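Local coordinates for protein Pbp related beta-lactamase (Pyrococcus abyssi, PDB 2QMI) that forms a self-compartmentalizing octameric peptidase, probably a serine hydrolase, related to penicillin-binding proteins and beta-lactamases, at residues Y180-K185 with F199-E203; P51-I57 with L237-L242; P136-I140 with V166-K170. All coordinates share one frame; numbering follows the deposited sequence.

All three contacts lie in the beta-lactamase-like part of the chain. Contact 3 packs helix on helix; contact 1 sets helix 180-189 against the loop and start of helix 201-204. Contact 3 closes before contact 1 opens, and helix 180-189 follows helix 162-176. They touch where Tyr-180 CB lies 3.9 Å from Gly-169 O. Contact 2 closes a long loop containing the other two. It meets contact 1 through Phe-199 CE2 and Leu-237 CD1, 3.6 Å apart. Contacts 2 and 3 do not touch; nearest atoms are about 11 Å apart. Tyr-180, Ile-57 and Val-166 come near the probable active site without touching it. It has an SxxK pattern at Ser-59 and Lys-62, with Tyr-160 and His-302 nearby.

Contact 1: Y180-K185 with F199-E203; sequences YEEYIK and FFKEE
The ring of Phe-199 meets three side chains of helix 180-189, each from a different direction. Glu-181 lies over one face. Its CG is 4.2 Å from the Phe-199 ring centroid and 22° off the normal, a CH-pi contact displaced toward the rim. Ile-184 comes at the edge, near the ring plane, with Ile-184 CB 3.9 Å from Phe-199 CE2. Tyr-180 approaches obliquely. Its CE2 is 3.6 Å from Phe-199 CZ, and the two ring planes stand at 73°. Tyr-180 CG is anti to the backbone N, which brings the CE2 edge of the ring to Phe-199. Ile-184 CG1 lies over a face of the Tyr-180 ring, so these three side chains pack as one cluster.

The arrangement joins a helix of the beta-lactamase fold to the turn that leads into helix 201-204. Phe-200 occupies the N-cap position of that helix. The Phe-200 ring meets Glu-181 obliquely, with Phe-200 CZ 3.5 Å from Glu-181 CB. The Glu-181 chain bends at chi2. Its carboxylate plane is turned 30° from the Phe-200 ring but stands nearly perpendicular to the Phe-199 ring. Glu-181 CB and CG touch both phenylalanine rings. Phe-199 CB in turn lies over the centre of the Phe-200 ring.

Farther along, Lys-185 and Glu-203 reach toward each other from opposite directions. Lys-185 NZ lies 3.7 Å from Glu-203 OE2, a long salt bridge. The Tyr-180 hydroxyl is hydrogen-bonded to Thr-65 on helix 61-74.

Contact 2: P51-I57 with L237-L242; sequences PETIYGI and LLSSVL
Tyr-55 and Ser-239 form the hydrogen-bonded pair of a short antiparallel two-stranded sheet. Tyr-55 N donates to Ser-239 O at 2.8 Å, and Ser-239 N donates back to Tyr-55 O at 2.9 Å. A third bond, Ile-57 N to Leu-237 O, continues the pairing. Gly-56 and Leu-238 are the non-hydrogen-bonded pair, with CA atoms 4.1 Å apart. Leu-238 CG rests 4.0 Å from Gly-56 CA.

Side chains fill in around this frame. Those of Ile-54 and Leu-238 cross at about a right angle, Ile-54 CG2 against Leu-238 CB. Ile-57 runs alongside Leu-237. Its CG1 sits between the backbone N and the carbonyl carbon (chi1 71°), which brings CG1 to 3.1 Å from Leu-237 O.

Beyond the strands, one water donates to Pro-51 O and Thr-53 O and accepts from Val-241 N. It lies in the plane of the Tyr-55 ring, at its edge. Pro-51 CB packs 4.1 Å from Leu-242 CD1. Ser-240 OG caps helix 241-252 by accepting from Asp-243 N. The Tyr-55 hydroxyl is held by Ser-49 and Ser-23, and Ser-239 OG by Ser-197. Tyr-55, Ile-57 and Val-241 pack on Leu-326, so the small sheet lies against strand 321-327 of the large sheet, with helix 241-252 following.

Contact 3: P136-I140 with V166-K170; sequences PEETI and VLLGK
Ile-140 reaches from helix 136-142 into the side of helix 162-176. Its CB carries two branches, and CG1 is the one that crosses the gap, anti to the carbonyl carbon (chi1 -69°). Ile-140 CG1 lies 4.1 Å from Val-166 CG1, and the two side chains slide past each other in opposite directions. CG1 also meets Leu-167 CD2. The branch then runs on extended. At its tip, Ile-140 CD1 rests 3.9 Å from Lys-170 CB, with Lys-170 CG and CE close by and Leu-167 CD2 beside it. The tip is thus bordered by a leucine methyl and the methylenes of the lysine.

Val-166 CG1 packs against the start of helix 136-142, 4.3 Å from Pro-136 CB, and also faces Thr-139 CB. Lys-170 CG lies opposite the backbone N (chi1 -175°), and the chain then bends at chi2 and chi3. This folds it over Ile-140 and brings NZ to Glu-137, whose side chain it crosses at about a right angle. Lys-170 NZ and Glu-137 OE2 are placed as a salt bridge, but closer than is credible, so its detailed geometry is doubtful. Glu-173 is a second acidic partner of the same NZ, and Thr-135 bonds the other carboxylate oxygen of Glu-137.

The axes of segments 136-140 and 166-170 approach to 10.2 Å and cross at -118°. Apolar packing flanked by a salt bridge joins two helices here, in the helical region of the penicillin-binding protein and beta-lactamase fold.

Contact 1: Y180-K185 with F199-E203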
loop_
_atom_site.group_PDB
_atom_site.type_symbol
_atom_site.label_atom_id
_atom_site.label_comp_id
_atom_site.label_asym_id
_atom_site.label_seq_id
_atom_site.Cartn_x
_atom_site.Cartn_y
_atom_site.Cartn_z
ATOM N N TYR A 180 -3.562 -37.309 -38.459
ATOM C CA TYR A 180 -2.325 -37.635 -37.746
ATOM C C TYR A 180 -2.620 -38.464 -36.500
ATOM O O TYR A 180 -1.906 -39.415 -36.186
ATOM C CB TYR A 180 -1.588 -36.356 -37.320
ATOM C CG TYR A 180 -0.485 -36.612 -36.313
ATOM C CD1 TYR A 180 0.720 -37.208 -36.701
ATOM C CD2 TYR A 180 -0.675 -36.335 -34.959
ATOM C CE1 TYR A 180 1.700 -37.527 -35.767
ATOM C CE2 TYR A 180 0.303 -36.654 -34.013
ATOM C CZ TYR A 180 1.485 -37.252 -34.424
ATOM O OH TYR A 180 2.438 -37.600 -33.489
ATOM N N GLU A 181 -3.672 -38.085 -35.785
ATOM C CA GLU A 181 -4.047 -38.791 -34.573
ATOM C C GLU A 181 -4.422 -40.245 -34.834
ATOM O O GLU A 181 -3.962 -41.134 -34.121
ATOM C CB GLU A 181 -5.193 -38.062 -33.868
ATOM C CG GLU A 181 -4.815 -36.663 -33.401
ATOM C CD GLU A 181 -5.318 -35.567 -34.326
ATOM O OE1 GLU A 181 -5.225 -35.714 -35.566
ATOM O OE2 GLU A 181 -5.803 -34.544 -33.800
ATOM N N GLU A 182 -5.249 -40.500 -35.845
ATOM C CA GLU A 182 -5.626 -41.881 -36.138
ATOM C C GLU A 182 -4.464 -42.691 -36.714
ATOM O O GLU A 182 -4.427 -43.909 -36.566
ATOM C CB GLU A 182 -6.857 -41.951 -37.067
ATOM C CG GLU A 182 -6.740 -41.299 -38.439
ATOM C CD GLU A 182 -8.083 -41.306 -39.216
ATOM O OE1 GLU A 182 -8.635 -42.416 -39.464
ATOM O OE2 GLU A 182 -8.583 -40.202 -39.576
ATOM N N TYR A 183 -3.506 -42.032 -37.358
ATOM C CA TYR A 183 -2.369 -42.776 -37.896
ATOM C C TYR A 183 -1.498 -43.309 -36.750
ATOM O O TYR A 183 -1.049 -44.460 -36.788
ATOM C CB TYR A 183 -1.505 -41.906 -38.810
ATOM C CG TYR A 183 -0.457 -42.717 -39.544
ATOM C CD1 TYR A 183 -0.777 -43.411 -40.712
ATOM C CD2 TYR A 183 0.835 -42.854 -39.034
ATOM C CE1 TYR A 183 0.160 -44.221 -41.348
ATOM C CE2 TYR A 183 1.782 -43.666 -39.665
ATOM C CZ TYR A 183 1.434 -44.345 -40.815
ATOM O OH TYR A 183 2.341 -45.177 -41.417
ATOM N N ILE A 184 -1.253 -42.469 -35.744
ATOM C CA ILE A 184 -0.449 -42.873 -34.587
ATOM C C ILE A 184 -1.147 -44.007 -33.840
ATOM O O ILE A 184 -0.518 -44.996 -33.457
ATOM C CB ILE A 184 -0.243 -41.711 -33.584
ATOM C CG1 ILE A 184 0.501 -40.551 -34.250
ATOM C CG2 ILE A 184 0.526 -42.214 -32.370
ATOM C CD1 ILE A 184 1.841 -40.934 -34.849
ATOM N N LYS A 185 -2.450 -43.840 -33.638
ATOM C CA LYS A 185 -3.289 -44.814 -32.941
ATOM C C LYS A 185 -3.279 -46.178 -33.634
ATOM O O LYS A 185 -3.011 -47.208 -33.011
ATOM C CB LYS A 185 -4.725 -44.283 -32.876
ATOM C CG LYS A 185 -5.751 -45.227 -32.243
ATOM C CD LYS A 185 -5.493 -45.426 -30.764
ATOM C CE LYS A 185 -6.690 -46.068 -30.069
ATOM N NZ LYS A 185 -7.921 -45.223 -30.176
ATOM N N PHE A 199 -5.062 -38.770 -27.242
ATOM C CA PHE A 199 -4.933 -37.474 -27.911
ATOM C C PHE A 199 -6.166 -36.626 -27.608
ATOM O O PHE A 199 -6.064 -35.438 -27.293
ATOM C CB PHE A 199 -4.843 -37.646 -29.432
ATOM C CG PHE A 199 -3.446 -37.807 -29.947
ATOM C CD1 PHE A 199 -2.533 -36.759 -29.851
ATOM C CD2 PHE A 199 -3.041 -39.000 -30.533
ATOM C CE1 PHE A 199 -1.236 -36.896 -30.334
ATOM C CE2 PHE A 199 -1.745 -39.147 -31.019
ATOM C CZ PHE A 199 -0.839 -38.093 -30.919
ATOM N N PHE A 200 -7.332 -37.261 -27.706
ATOM C CA PHE A 200 -8.616 -36.600 -27.497
ATOM C C PHE A 200 -9.089 -36.584 -26.044
ATOM O O PHE A 200 -9.049 -37.602 -25.344
ATOM C CB PHE A 200 -9.670 -37.269 -28.382
ATOM C CG PHE A 200 -9.232 -37.446 -29.813
ATOM C CD1 PHE A 200 -8.966 -36.338 -30.618
ATOM C CD2 PHE A 200 -9.062 -38.720 -30.352
ATOM C CE1 PHE A 200 -8.540 -36.493 -31.933
ATOM C CE2 PHE A 200 -8.632 -38.885 -31.674
ATOM C CZ PHE A 200 -8.372 -37.761 -32.462
ATOM N N LYS A 201 -9.540 -35.407 -25.613
ATOM C CA LYS A 201 -10.032 -35.182 -24.262
ATOM C C LYS A 201 -11.184 -36.098 -23.886
ATOM O O LYS A 201 -11.342 -36.469 -22.720
ATOM C CB LYS A 201 -10.484 -33.732 -24.125
ATOM C CG LYS A 201 -11.534 -33.325 -25.150
ATOM C CD LYS A 201 -12.015 -31.900 -24.896
ATOM C CE LYS A 201 -10.890 -30.899 -25.115
ATOM N NZ LYS A 201 -10.488 -30.828 -26.556
ATOM N N GLU A 202 -11.997 -36.454 -24.874
ATOM C CA GLU A 202 -13.139 -37.324 -24.640
ATOM C C GLU A 202 -12.697 -38.691 -24.098
ATOM O O GLU A 202 -13.346 -39.252 -23.214
ATOM C CB GLU A 202 -13.962 -37.484 -25.933
ATOM C CG GLU A 202 -14.634 -36.188 -26.401
ATOM C CD GLU A 202 -13.849 -35.453 -27.495
ATOM O OE1 GLU A 202 -12.600 -35.432 -27.446
ATOM O OE2 GLU A 202 -14.494 -34.882 -28.406
ATOM N N GLU A 203 -11.592 -39.214 -24.626
ATOM C CA GLU A 203 -11.050 -40.499 -24.184
ATOM C C GLU A 203 -10.434 -40.376 -22.783
ATOM O O GLU A 203 -10.496 -41.305 -21.974
ATOM C CB GLU A 203 -9.951 -40.974 -25.141
ATOM C CG GLU A 203 -10.301 -40.981 -26.618
ATOM C CD GLU A 203 -9.127 -41.438 -27.475
ATOM O OE1 GLU A 203 -8.112 -40.693 -27.573
ATOM O OE2 GLU A 203 -9.215 -42.556 -28.045
#

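Contact 2: P51-I57 with L237-L242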
loop_
_atom_site.group_PDB
_atom_site.type_symbol
_atom_site.label_atom_id
_atom_site.label_comp_id
_atom_site.label_asym_id
_atom_site.label_seq_id
_atom_site.Cartn_x
_atom_site.Cartn_y
_atom_site.Cartn_z
ATOM N N PRO A 51 1.630 -46.161 -10.960
ATOM C CA PRO A 51 2.268 -46.544 -12.221
ATOM C C PRO A 51 1.334 -46.305 -13.408
ATOM O O PRO A 51 1.784 -46.008 -14.513
ATOM C CB PRO A 51 2.558 -48.029 -12.017
ATOM C CG PRO A 51 2.792 -48.125 -10.563
ATOM C CD PRO A 51 1.703 -47.262 -9.984
ATOM N N GLU A 52 0.034 -46.435 -13.149
ATOM C CA GLU A 52 -1.011 -46.275 -14.158
ATOM C C GLU A 52 -1.413 -44.827 -14.495
ATOM O O GLU A 52 -1.784 -44.543 -15.629
ATOM C CB GLU A 52 -2.284 -47.030 -13.725
ATOM C CG GLU A 52 -2.156 -48.547 -13.474
ATOM C CD GLU A 52 -1.401 -48.899 -12.186
ATOM O OE1 GLU A 52 -1.191 -47.996 -11.338
ATOM O OE2 GLU A 52 -1.023 -50.085 -12.018
ATOM N N THR A 53 -1.361 -43.922 -13.519
ATOM C CA THR A 53 -1.765 -42.528 -13.748
ATOM C C THR A 53 -1.272 -41.931 -15.069
ATOM O O THR A 53 -0.128 -42.126 -15.485
ATOM C CB THR A 53 -1.352 -41.606 -12.555
ATOM O OG1 THR A 53 -1.674 -40.237 -12.859
ATOM C CG2 THR A 53 0.112 -41.710 -12.285
ATOM N N ILE A 54 -2.164 -41.204 -15.727
ATOM C CA ILE A 54 -1.874 -40.587 -17.007
ATOM C C ILE A 54 -1.475 -39.111 -16.908
ATOM O O ILE A 54 -2.128 -38.324 -16.224
ATOM C CB ILE A 54 -3.095 -40.757 -17.944
ATOM C CG1 ILE A 54 -3.105 -42.193 -18.482
ATOM C CG2 ILE A 54 -3.067 -39.738 -19.066
ATOM C CD1 ILE A 54 -4.331 -42.553 -19.275
ATOM N N TYR A 55 -0.389 -38.761 -17.600
ATOM C CA TYR A 55 0.134 -37.396 -17.637
ATOM C C TYR A 55 0.349 -37.007 -19.090
ATOM O O TYR A 55 0.318 -37.855 -19.981
ATOM C CB TYR A 55 1.508 -37.291 -16.966
ATOM C CG TYR A 55 1.639 -37.812 -15.558
ATOM C CD1 TYR A 55 1.863 -36.938 -14.493
ATOM C CD2 TYR A 55 1.640 -39.182 -15.301
ATOM C CE1 TYR A 55 2.096 -37.420 -13.203
ATOM C CE2 TYR A 55 1.872 -39.676 -14.023
ATOM C CZ TYR A 55 2.099 -38.795 -12.975
ATOM O OH TYR A 55 2.321 -39.290 -11.709
ATOM N N GLY A 56 0.588 -35.721 -19.325
ATOM C CA GLY A 56 0.879 -35.275 -20.674
ATOM C C GLY A 56 2.361 -35.576 -20.837
ATOM O O GLY A 56 3.106 -35.500 -19.857
ATOM N N ILE A 57 2.814 -35.914 -22.040
ATOM C CA ILE A 57 4.228 -36.233 -22.202
ATOM C C ILE A 57 5.011 -35.208 -23.007
ATOM O O ILE A 57 6.233 -35.296 -23.105
ATOM C CB ILE A 57 4.421 -37.637 -22.838
ATOM C CG1 ILE A 57 4.005 -37.625 -24.309
ATOM C CG2 ILE A 57 3.595 -38.660 -22.075
ATOM C CD1 ILE A 57 4.351 -38.911 -25.043
ATOM N N LEU A 237 0.528 -35.845 -26.905
ATOM C CA LEU A 237 0.129 -37.153 -26.421
ATOM C C LEU A 237 0.145 -37.259 -24.889
ATOM O O LEU A 237 1.029 -36.715 -24.220
ATOM C CB LEU A 237 1.041 -38.216 -27.045
ATOM C CG LEU A 237 0.635 -39.686 -26.963
ATOM C CD1 LEU A 237 -0.692 -39.923 -27.688
ATOM C CD2 LEU A 237 1.742 -40.521 -27.579
ATOM N N LEU A 238 -0.871 -37.927 -24.347
ATOM C CA LEU A 238 -0.972 -38.162 -22.910
ATOM C C LEU A 238 -0.835 -39.674 -22.743
ATOM O O LEU A 238 -1.394 -40.437 -23.528
ATOM C CB LEU A 238 -2.322 -37.706 -22.354
ATOM C CG LEU A 238 -2.656 -36.211 -22.315
ATOM C CD1 LEU A 238 -3.143 -35.750 -23.675
ATOM C CD2 LEU A 238 -3.736 -35.968 -21.265
ATOM N N SER A 239 -0.091 -40.113 -21.735
ATOM C CA SER A 239 0.104 -41.541 -21.531
ATOM C C SER A 239 0.515 -41.809 -20.091
ATOM O O SER A 239 0.442 -40.917 -19.242
ATOM C CB SER A 239 1.179 -42.052 -22.505
ATOM O OG SER A 239 1.294 -43.466 -22.492
ATOM N N SER A 240 0.932 -43.042 -19.819
ATOM C CA SER A 240 1.379 -43.447 -18.489
ATOM C C SER A 240 2.773 -44.039 -18.651
ATOM O O SER A 240 3.198 -44.312 -19.778
ATOM C CB SER A 240 0.440 -44.501 -17.899
ATOM O OG SER A 240 0.662 -45.768 -18.495
ATOM N N VAL A 241 3.485 -44.239 -17.541
ATOM C CA VAL A 241 4.836 -44.797 -17.611
ATOM C C VAL A 241 4.826 -46.275 -17.997
ATOM O O VAL A 241 5.801 -46.780 -18.543
ATOM C CB VAL A 241 5.624 -44.627 -16.276
ATOM C CG1 VAL A 241 5.724 -43.151 -15.914
ATOM C CG2 VAL A 241 4.957 -45.407 -15.166
ATOM N N LEU A 242 3.730 -46.968 -17.711
ATOM C CA LEU A 242 3.630 -48.376 -18.075
ATOM C C LEU A 242 3.515 -48.512 -19.591
ATOM O O LEU A 242 4.140 -49.387 -20.187
ATOM C CB LEU A 242 2.421 -49.029 -17.400
ATOM C CG LEU A 242 2.636 -49.434 -15.945
ATOM C CD1 LEU A 242 1.374 -50.060 -15.400
ATOM C CD2 LEU A 242 3.795 -50.414 -15.857
HETATM O O HOH W 1 2.152 -43.244 -15.071
#

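Contact 3: P136-I140 with V166-K170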
loop_
_atom_site.group_PDB
_atom_site.type_symbol
_atom_site.label_atom_id
_atom_site.label_comp_id
_atom_site.label_asym_id
_atom_site.label_seq_id
_atom_site.Cartn_x
_atom_site.Cartn_y
_atom_site.Cartn_z
ATOM N N PRO A 136 -3.717 -27.638 -35.485
ATOM C CA PRO A 136 -2.474 -27.604 -36.258
ATOM C C PRO A 136 -2.595 -26.760 -37.513
ATOM O O PRO A 136 -1.631 -26.134 -37.952
ATOM C CB PRO A 136 -2.234 -29.073 -36.571
ATOM C CG PRO A 136 -2.734 -29.740 -35.350
ATOM C CD PRO A 136 -4.049 -29.026 -35.113
ATOM N N GLU A 137 -3.786 -26.747 -38.094
ATOM C CA GLU A 137 -4.022 -25.961 -39.288
ATOM C C GLU A 137 -3.856 -24.470 -38.981
ATOM O O GLU A 137 -3.247 -23.731 -39.760
ATOM C CB GLU A 137 -5.419 -26.253 -39.842
ATOM C CG GLU A 137 -5.559 -27.654 -40.463
ATOM C CD GLU A 137 -5.253 -28.798 -39.489
ATOM O OE1 GLU A 137 -5.978 -28.950 -38.480
ATOM O OE2 GLU A 137 -4.284 -29.550 -39.738
ATOM N N GLU A 138 -4.385 -24.028 -37.844
ATOM C CA GLU A 138 -4.254 -22.626 -37.464
ATOM C C GLU A 138 -2.786 -22.275 -37.233
ATOM O O GLU A 138 -2.373 -21.141 -37.492
ATOM C CB GLU A 138 -5.067 -22.330 -36.200
ATOM C CG GLU A 138 -6.561 -22.529 -36.393
ATOM C CD GLU A 138 -7.319 -22.666 -35.083
ATOM O OE1 GLU A 138 -8.348 -23.383 -35.067
ATOM O OE2 GLU A 138 -6.899 -22.061 -34.077
ATOM N N THR A 139 -2.001 -23.245 -36.754
ATOM C CA THR A 139 -0.574 -23.020 -36.502
ATOM C C THR A 139 0.190 -22.854 -37.818
ATOM O O THR A 139 1.076 -21.998 -37.934
ATOM C CB THR A 139 0.065 -24.188 -35.692
ATOM O OG1 THR A 139 -0.639 -24.365 -34.456
ATOM C CG2 THR A 139 1.522 -23.891 -35.381
ATOM N N ILE A 140 -0.146 -23.679 -38.807
ATOM C CA ILE A 140 0.509 -23.595 -40.108
ATOM C C ILE A 140 0.144 -22.264 -40.764
ATOM O O ILE A 140 1.007 -21.590 -41.324
ATOM C CB ILE A 140 0.114 -24.785 -41.031
ATOM C CG1 ILE A 140 0.716 -26.082 -40.478
ATOM C CG2 ILE A 140 0.625 -24.551 -42.450
ATOM C CD1 ILE A 140 0.378 -27.332 -41.273
ATOM N N VAL A 166 5.016 -29.943 -36.406
ATOM C CA VAL A 166 3.620 -29.699 -36.710
ATOM C C VAL A 166 3.500 -29.994 -38.208
ATOM O O VAL A 166 2.532 -30.615 -38.658
ATOM C CB VAL A 166 3.226 -28.233 -36.427
ATOM C CG1 VAL A 166 1.857 -27.926 -37.047
ATOM C CG2 VAL A 166 3.190 -27.994 -34.917
ATOM N N LEU A 167 4.509 -29.563 -38.966
ATOM C CA LEU A 167 4.555 -29.784 -40.407
ATOM C C LEU A 167 4.677 -31.277 -40.713
ATOM O O LEU A 167 4.033 -31.780 -41.637
ATOM C CB LEU A 167 5.728 -29.013 -41.021
ATOM C CG LEU A 167 5.554 -27.488 -41.004
ATOM C CD1 LEU A 167 6.857 -26.799 -41.382
ATOM C CD2 LEU A 167 4.441 -27.100 -41.958
ATOM N N LEU A 168 5.505 -31.976 -39.936
ATOM C CA LEU A 168 5.682 -33.417 -40.093
ATOM C C LEU A 168 4.340 -34.095 -39.859
ATOM O O LEU A 168 4.040 -35.120 -40.465
ATOM C CB LEU A 168 6.700 -33.957 -39.085
ATOM C CG LEU A 168 8.191 -33.727 -39.343
ATOM C CD1 LEU A 168 9.002 -34.248 -38.154
ATOM C CD2 LEU A 168 8.602 -34.442 -40.624
ATOM N N GLY A 169 3.536 -33.523 -38.969
ATOM C CA GLY A 169 2.224 -34.086 -38.695
ATOM C C GLY A 169 1.308 -33.940 -39.903
ATOM O O GLY A 169 0.481 -34.811 -40.187
ATOM N N LYS A 170 1.461 -32.830 -40.620
ATOM C CA LYS A 170 0.660 -32.550 -41.805
ATOM C C LYS A 170 1.123 -33.423 -42.974
ATOM O O LYS A 170 0.321 -33.857 -43.797
ATOM C CB LYS A 170 0.778 -31.066 -42.175
ATOM C CG LYS A 170 -0.115 -30.631 -43.337
ATOM C CD LYS A 170 -1.554 -31.049 -43.094
ATOM C CE LYS A 170 -2.108 -30.435 -41.824
ATOM N NZ LYS A 170 -3.436 -31.036 -41.470
#